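Local coordinates for SCO1/SenC family lipoprotein (Bacillus anthracis, PDB 4HDE) that probably binds copper and assists cytochrome c oxidase assembly, as Sco proteins of the thioredoxin superfamily do, at residues Phe74-Asp79 with Ser121-Pro126; Lys57-Ala62 with Ser98-Leu103; Thr42-Val47 with Asn128-His133. One frame throughout, in Å; residues are numbered along the deposited sequence.

All three contacts lie within one SCO1/SenC domain of thioredoxin-like fold. Along the chain, interactions 1 and 2 interleave, and the segments of interaction 3 enclose both. Interactions 1 and 3 are neighbours, with centres about 9 Å apart: the loop from helix 108-119 to strand 136-140 supplies one segment to each, pressed against the ends of strands 70-75 and 35-40. Interaction 2 is centred about 21 Å from each of the others, where helix 48-64 meets edge strand 100-103. That strand pairs with 70-75, so Ser75 N probably bonds to Leu103 O and ties interaction 2 to interaction 1. The long loop is thus anchored beside the CxxxC turn.

Interaction 1 (Phe74-Asp79 with Ser121-Pro126); sequences FSVDPD and SLVDKP
The carboxylate of Asp77 is the flat group that Lys125 reaches. The ammonium comes to its edge on the syn side of OD1, only 17° out of the carboxylate plane, and NZ lies 2.7 Å from Asp77 OD1 in a charged hydrogen bond. Asp77 OD2 is a full 3.7 Å from Lys125 NZ, so the salt bridge rests on one oxygen. Lys125 arrives fully extended, every torsion of its chain close to anti, and its CE and CD pass beside the same Asp77 OD1. Asp77 meets it with CG anti to the backbone N (chi1 -166°), a torsion that swings the carboxylate across to the lysine, while Phe41 also touches the aspartate. Water 1 gives the ammonium a second anionic link: it accepts from Lys125 NZ at 2.8 Å and donates to Asp79 OD2 at 2.8 Å. Two aspartates near one lysine should favour its charged form.

Further in, the contact is apolar. Val76 CG1 meets Val123 CG2 at 3.9 Å, and Val76 CB sits 4.0 Å from Val123 CG1, the two side chains set at a slant to each other. Both valines are buried: Val76 also touches Phe39 and Val131, and Val123 rests on Thr112 and Ser115 of helix 108-119.

Ser75 OG, also bonded to Asp81, accepts from Asp77 N at 3.0 Å where the chain turns just past strand 70-75. This ST turn at the end of an interior strand, with a loop strapped over it, sits at the C-terminal end of the parallel strands of a thioredoxin-like sheet.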
# COMPACT_ATOMS: atom_id res chain seq x y z
N PHE A 74 -1.29 3.50 2.38
CA PHE A 74 -1.21 4.34 3.57
C PHE A 74 -1.13 5.80 3.15
O PHE A 74 -0.26 6.15 2.35
CB PHE A 74 0.05 4.04 4.39
CG PHE A 74 0.14 2.62 4.89
CD1 PHE A 74 -0.48 2.25 6.07
CD2 PHE A 74 0.90 1.68 4.22
CE1 PHE A 74 -0.39 0.96 6.55
CE2 PHE A 74 0.99 0.37 4.70
CZ PHE A 74 0.35 0.02 5.87
N SER A 75 -1.98 6.66 3.71
CA SER A 75 -1.84 8.09 3.46
C SER A 75 -0.65 8.67 4.21
O SER A 75 -0.48 8.45 5.42
CB SER A 75 -3.10 8.87 3.84
OG SER A 75 -2.85 10.27 3.72
N VAL A 76 0.18 9.43 3.50
CA VAL A 76 1.26 10.18 4.13
C VAL A 76 0.90 11.64 4.35
O VAL A 76 1.76 12.44 4.69
CB VAL A 76 2.57 10.07 3.33
CG1 VAL A 76 3.02 8.61 3.26
CG2 VAL A 76 2.41 10.65 1.93
N ASP A 77 -0.38 11.97 4.18
CA ASP A 77 -0.85 13.32 4.51
C ASP A 77 -2.14 13.23 5.33
O ASP A 77 -3.17 13.75 4.92
CB ASP A 77 -1.08 14.11 3.21
CG ASP A 77 -1.24 15.60 3.45
OD1 ASP A 77 -0.83 16.10 4.51
OD2 ASP A 77 -1.78 16.27 2.54
N PRO A 78 -2.07 12.59 6.50
CA PRO A 78 -3.30 12.37 7.27
C PRO A 78 -3.95 13.65 7.79
O PRO A 78 -5.12 13.61 8.17
CB PRO A 78 -2.83 11.48 8.43
CG PRO A 78 -1.35 11.80 8.57
CD PRO A 78 -0.89 11.99 7.15
N ASP A 79 -3.21 14.76 7.84
CA ASP A 79 -3.80 16.03 8.24
C ASP A 79 -4.87 16.48 7.25
O ASP A 79 -5.81 17.19 7.61
CB ASP A 79 -2.73 17.12 8.41
CG ASP A 79 -1.76 16.83 9.54
OD1 ASP A 79 -2.22 16.39 10.62
OD2 ASP A 79 -0.54 17.04 9.34
N SER A 121 11.57 3.94 4.48
CA SER A 121 11.20 4.99 3.56
C SER A 121 10.95 6.31 4.29
O SER A 121 10.18 6.35 5.26
CB SER A 121 9.95 4.58 2.78
OG SER A 121 9.63 5.50 1.77
N LEU A 122 11.58 7.38 3.83
CA LEU A 122 11.43 8.70 4.43
C LEU A 122 10.10 9.33 4.04
O LEU A 122 9.70 9.28 2.88
CB LEU A 122 12.57 9.62 3.98
CG LEU A 122 12.48 11.07 4.45
CD1 LEU A 122 12.72 11.17 5.95
CD2 LEU A 122 13.47 11.95 3.70
N VAL A 123 9.43 9.91 5.03
CA VAL A 123 8.25 10.73 4.80
C VAL A 123 8.55 12.11 5.38
O VAL A 123 9.05 12.23 6.49
CB VAL A 123 7.01 10.17 5.51
CG1 VAL A 123 5.85 11.15 5.43
CG2 VAL A 123 6.61 8.85 4.88
N ASP A 124 8.26 13.16 4.61
CA ASP A 124 8.44 14.52 5.10
C ASP A 124 7.55 15.45 4.30
O ASP A 124 7.51 15.36 3.08
CB ASP A 124 9.90 14.97 4.99
CG ASP A 124 10.11 16.36 5.54
OD1 ASP A 124 10.22 16.49 6.78
OD2 ASP A 124 10.14 17.32 4.74
N LYS A 125 6.83 16.32 4.99
CA LYS A 125 5.93 17.27 4.34
C LYS A 125 6.55 18.67 4.29
O LYS A 125 6.58 19.37 5.30
CB LYS A 125 4.59 17.31 5.07
CG LYS A 125 3.57 18.23 4.43
CD LYS A 125 2.17 18.03 5.02
CE LYS A 125 1.16 18.94 4.32
NZ LYS A 125 -0.23 18.75 4.82
N PRO A 126 7.04 19.08 3.12
CA PRO A 126 7.62 20.42 2.98
C PRO A 126 6.57 21.53 2.99
O PRO A 126 5.37 21.24 3.00
CB PRO A 126 8.30 20.37 1.61
CG PRO A 126 8.48 18.91 1.31
CD PRO A 126 7.28 18.25 1.93
O HOH W 1 0.05 19.20 7.62

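Interaction 2 (Lys57-Ala62 with Ser98-Leu103); sequences KLQKMA and SNWNLL
Gln59 and Asn99 join through their side-chain amides. Gln59 NE2 donates to Asn99 OD1 at 2.9 Å with an N-H...O angle of 151°. The acceptor lies nearly in the amide plane of Gln59, and the two amide planes are close to coplanar, 13° apart, although the donor is tilted somewhat from the Asn99 carbonyl plane. Gln59 spans the gap because CG stands anti to the backbone N (chi1 178°) and the chain runs on extended. Its other polar partners come from the loop ahead of Ser98: NE2 also donates to Asp96 O, and OE1 accepts from Thr94 OG1. Three bonds therefore hold the Gln59 amide and fix which way round it sits, giving this buried group partners for both its oxygen and its nitrogen.

A water makes the second polar link. Water 2 donates to Gln59 O at 2.8 Å and accepts from Asn99 ND2 at 3.0 Å, so backbone and side chain of the same glutamine are both tied to Asn99. Asn99 ND2 also bonds to Val69 O, just before strand 70-75. Here the thioredoxin-like layering is plain: helix 48-64 lies against the sheet, and 100-103 is an edge strand running parallel to 70-75.

Trp100 supplies the packing. The Gln59 amide stands almost perpendicular to the indole and meets its edge, with Gln59 OE1 3.6 Å from Trp100 CE3 and near the ring plane, where the slightly positive ring C-H groups would suit an oxygen. The indole also packs on Thr52, Met55 and Ala56 of helix 48-64 and on Ile90 of helix 83-90, while Trp100 NE1 bonds to Ser73 OG on the adjacent strand.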
# COMPACT_ATOMS: atom_id res chain seq x y z
N LYS A 57 -4.14 -1.87 -11.89
CA LYS A 57 -3.82 -2.84 -12.93
C LYS A 57 -3.38 -4.15 -12.28
O LYS A 57 -3.81 -5.23 -12.69
CB LYS A 57 -2.74 -2.30 -13.86
CG LYS A 57 -2.38 -3.27 -14.98
CD LYS A 57 -1.58 -2.59 -16.09
CE LYS A 57 -1.05 -3.61 -17.09
NZ LYS A 57 -2.13 -4.42 -17.73
N LEU A 58 -2.55 -4.05 -11.24
CA LEU A 58 -2.11 -5.22 -10.50
C LEU A 58 -3.29 -5.93 -9.85
O LEU A 58 -3.35 -7.16 -9.86
CB LEU A 58 -1.09 -4.81 -9.44
CG LEU A 58 -0.50 -5.92 -8.57
CD1 LEU A 58 0.14 -7.00 -9.43
CD2 LEU A 58 0.51 -5.32 -7.62
N GLN A 59 -4.23 -5.17 -9.29
CA GLN A 59 -5.43 -5.74 -8.68
C GLN A 59 -6.22 -6.56 -9.70
O GLN A 59 -6.64 -7.69 -9.43
CB GLN A 59 -6.30 -4.62 -8.10
CG GLN A 59 -7.60 -5.09 -7.48
CD GLN A 59 -8.54 -3.96 -7.10
OE1 GLN A 59 -8.73 -3.01 -7.86
NE2 GLN A 59 -9.16 -4.07 -5.93
N LYS A 60 -6.43 -5.99 -10.88
CA LYS A 60 -7.19 -6.65 -11.92
C LYS A 60 -6.48 -7.92 -12.41
O LYS A 60 -7.09 -8.97 -12.61
CB LYS A 60 -7.42 -5.68 -13.08
CG LYS A 60 -8.44 -6.12 -14.09
CD LYS A 60 -8.57 -5.10 -15.22
CE LYS A 60 -10.01 -4.93 -15.66
NZ LYS A 60 -10.83 -4.30 -14.59
N MSE A 61 -5.17 -7.82 -12.58
CA MSE A 61 -4.39 -8.97 -13.06
C MSE A 61 -4.38 -10.09 -12.03
O MSE A 61 -4.47 -11.27 -12.39
CB MSE A 61 -2.97 -8.53 -13.41
CG MSE A 61 -2.89 -7.63 -14.64
SE MSE A 61 -1.11 -6.96 -15.03
CE MSE A 61 -0.28 -8.61 -15.69
N ALA A 62 -4.27 -9.74 -10.76
CA ALA A 62 -4.27 -10.75 -9.71
C ALA A 62 -5.61 -11.48 -9.67
O ALA A 62 -5.65 -12.71 -9.53
CB ALA A 62 -3.95 -10.13 -8.35
N SER A 98 -13.27 -4.32 -2.40
CA SER A 98 -13.47 -5.43 -1.48
C SER A 98 -12.14 -5.88 -0.87
O SER A 98 -12.10 -6.35 0.27
CB SER A 98 -14.15 -6.61 -2.18
OG SER A 98 -13.31 -7.15 -3.18
N ASN A 99 -11.06 -5.75 -1.62
CA ASN A 99 -9.73 -6.12 -1.13
C ASN A 99 -8.73 -4.97 -1.21
O ASN A 99 -7.54 -5.19 -1.37
CB ASN A 99 -9.19 -7.33 -1.90
CG ASN A 99 -8.90 -7.02 -3.36
OD1 ASN A 99 -9.50 -6.11 -3.94
ND2 ASN A 99 -7.98 -7.76 -3.96
N TRP A 100 -9.22 -3.73 -1.11
CA TRP A 100 -8.31 -2.58 -1.16
C TRP A 100 -8.73 -1.59 -0.09
O TRP A 100 -9.83 -1.03 -0.14
CB TRP A 100 -8.34 -1.91 -2.53
CG TRP A 100 -7.21 -0.95 -2.83
CD1 TRP A 100 -6.37 -0.33 -1.94
CD2 TRP A 100 -6.83 -0.50 -4.13
NE1 TRP A 100 -5.48 0.48 -2.63
CE2 TRP A 100 -5.74 0.38 -3.97
CE3 TRP A 100 -7.29 -0.77 -5.42
CZ2 TRP A 100 -5.12 1.00 -5.05
CZ3 TRP A 100 -6.67 -0.16 -6.49
CH2 TRP A 100 -5.60 0.72 -6.30
N ASN A 101 -7.86 -1.40 0.90
CA ASN A 101 -8.12 -0.46 1.98
C ASN A 101 -7.09 0.66 1.97
O ASN A 101 -5.89 0.41 1.86
CB ASN A 101 -8.10 -1.19 3.33
CG ASN A 101 -9.31 -2.03 3.53
OD1 ASN A 101 -10.34 -1.55 4.02
ND2 ASN A 101 -9.24 -3.29 3.11
N LEU A 102 -7.58 1.89 2.01
CA LEU A 102 -6.73 3.08 2.08
C LEU A 102 -6.84 3.59 3.50
O LEU A 102 -7.95 3.72 4.03
CB LEU A 102 -7.17 4.13 1.06
CG LEU A 102 -7.06 3.69 -0.40
CD1 LEU A 102 -8.30 2.95 -0.88
CD2 LEU A 102 -6.82 4.91 -1.27
N LEU A 103 -5.70 3.85 4.13
CA LEU A 103 -5.64 4.05 5.58
C LEU A 103 -5.19 5.45 5.98
O LEU A 103 -4.41 6.11 5.29
CB LEU A 103 -4.72 3.00 6.21
CG LEU A 103 -5.06 1.54 5.91
CD1 LEU A 103 -4.11 0.59 6.64
CD2 LEU A 103 -6.50 1.22 6.25
O HOH W 2 -7.37 -8.41 -6.80

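Interaction 3 (Thr42-Val47 with Asn128-His133); sequences TNCQTV and NGQVIH
Gln130 lays its amide over that of Gln45, the planes 29° apart and stacked while the two side chains cross at about a right angle. Gln45 OE1 comes to 4.0 Å from Gln130 CD, and Gln45 CB packs 3.6 Å from Gln130 OE1. A bend at chi2 of Gln130 (-65°) turns its amide back onto the turn, where both ends find backbone partners. Gln130 NE2 donates to Asn43 O at 3.0 Å along a nearly straight bond (176°), though it sits above the plane of that carbonyl. Gln130 OE1 accepts from Gln45 N at 2.9 Å, and also from water 3, which lies 2.7 Å from Thr46 OG1.

Each segment is braced internally as well. Thr46 N donates to Cys44 SG at 3.3 Å, and Asn128 OD1 accepts from Gln130 N at 2.9 Å, forming an Asx turn that leads into the glutamine.

Cys44 opens the CxxxC motif that Cys48 closes, and His133 touches Cys48. In Sco relatives two such cysteines and a histidine bind copper, so this is consistent with the metal site. Here one neutral amide bridges Asn43 O and Gln45 N, on the residues flanking Cys44, joining the cysteine turn to the histidine-bearing loop without placing a formal charge there.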
# COMPACT_ATOMS: atom_id res chain seq x y z
N THR A 42 -3.75 12.14 -1.22
CA THR A 42 -4.76 12.50 -2.21
C THR A 42 -4.52 13.83 -2.89
O THR A 42 -5.03 14.06 -3.99
CB THR A 42 -6.21 12.46 -1.65
OG1 THR A 42 -6.44 13.58 -0.79
CG2 THR A 42 -6.47 11.16 -0.90
N ASN A 43 -3.74 14.71 -2.28
CA ASN A 43 -3.45 16.00 -2.90
C ASN A 43 -2.17 16.01 -3.73
O ASN A 43 -1.65 17.07 -4.08
CB ASN A 43 -3.43 17.12 -1.86
CG ASN A 43 -4.83 17.52 -1.42
OD1 ASN A 43 -5.55 18.21 -2.15
ND2 ASN A 43 -5.23 17.09 -0.23
N CYS A 44 -1.66 14.83 -4.05
CA CYS A 44 -0.44 14.71 -4.83
C CYS A 44 -0.62 15.21 -6.26
O CYS A 44 -1.55 14.81 -6.95
CB CYS A 44 0.07 13.26 -4.84
SG CYS A 44 1.53 13.05 -5.88
N GLN A 45 0.27 16.09 -6.70
CA GLN A 45 0.20 16.68 -8.03
C GLN A 45 1.09 15.95 -9.04
O GLN A 45 1.17 16.33 -10.21
CB GLN A 45 0.57 18.16 -7.98
CG GLN A 45 -0.38 18.99 -7.15
CD GLN A 45 0.06 20.44 -7.03
OE1 GLN A 45 1.24 20.75 -7.17
NE2 GLN A 45 -0.90 21.32 -6.77
N THR A 46 1.75 14.89 -8.57
CA THR A 46 2.64 14.14 -9.45
C THR A 46 2.34 12.63 -9.52
O THR A 46 1.52 12.20 -10.32
CB THR A 46 4.15 14.41 -9.13
OG1 THR A 46 4.47 13.95 -7.80
CG2 THR A 46 4.48 15.91 -9.23
N VAL A 47 2.99 11.84 -8.68
CA VAL A 47 3.05 10.41 -8.95
C VAL A 47 1.97 9.54 -8.32
O VAL A 47 1.83 8.39 -8.70
CB VAL A 47 4.42 9.81 -8.57
CG1 VAL A 47 5.53 10.48 -9.38
CG2 VAL A 47 4.67 9.94 -7.08
N ASN A 128 5.42 23.41 0.73
CA ASN A 128 4.46 23.44 -0.37
C ASN A 128 3.40 22.35 -0.28
O ASN A 128 2.51 22.27 -1.13
CB ASN A 128 5.17 23.43 -1.74
CG ASN A 128 5.63 22.05 -2.17
OD1 ASN A 128 5.73 21.12 -1.36
ND2 ASN A 128 5.93 21.92 -3.46
N GLY A 129 3.49 21.50 0.74
CA GLY A 129 2.47 20.50 1.00
C GLY A 129 2.61 19.23 0.17
O GLY A 129 1.83 18.30 0.35
N GLN A 130 3.59 19.19 -0.73
CA GLN A 130 3.77 18.01 -1.56
C GLN A 130 4.69 17.02 -0.86
O GLN A 130 5.92 17.07 -1.01
CB GLN A 130 4.28 18.40 -2.95
CG GLN A 130 3.25 19.14 -3.80
CD GLN A 130 2.05 18.27 -4.15
OE1 GLN A 130 2.16 17.30 -4.90
NE2 GLN A 130 0.90 18.60 -3.58
N VAL A 131 4.08 16.13 -0.09
CA VAL A 131 4.77 15.21 0.79
C VAL A 131 5.77 14.34 0.06
O VAL A 131 5.45 13.73 -0.97
CB VAL A 131 3.77 14.32 1.55
CG1 VAL A 131 4.47 13.52 2.60
CG2 VAL A 131 2.67 15.16 2.18
N ILE A 132 6.98 14.28 0.60
CA ILE A 132 8.00 13.33 0.16
C ILE A 132 7.69 11.95 0.75
O ILE A 132 7.44 11.82 1.94
CB ILE A 132 9.38 13.79 0.66
CG1 ILE A 132 9.76 15.12 -0.00
CG2 ILE A 132 10.42 12.70 0.42
CD1 ILE A 132 10.97 15.85 0.61
N HIS A 133 7.70 10.92 -0.09
CA HIS A 133 7.43 9.56 0.38
C HIS A 133 7.95 8.58 -0.66
O HIS A 133 8.26 8.98 -1.79
CB HIS A 133 5.92 9.35 0.58
CG HIS A 133 5.13 9.51 -0.68
ND1 HIS A 133 4.83 8.45 -1.51
CD2 HIS A 133 4.62 10.61 -1.27
CE1 HIS A 133 4.15 8.90 -2.56
NE2 HIS A 133 4.01 10.20 -2.44
O HOH W 3 3.84 15.25 -5.47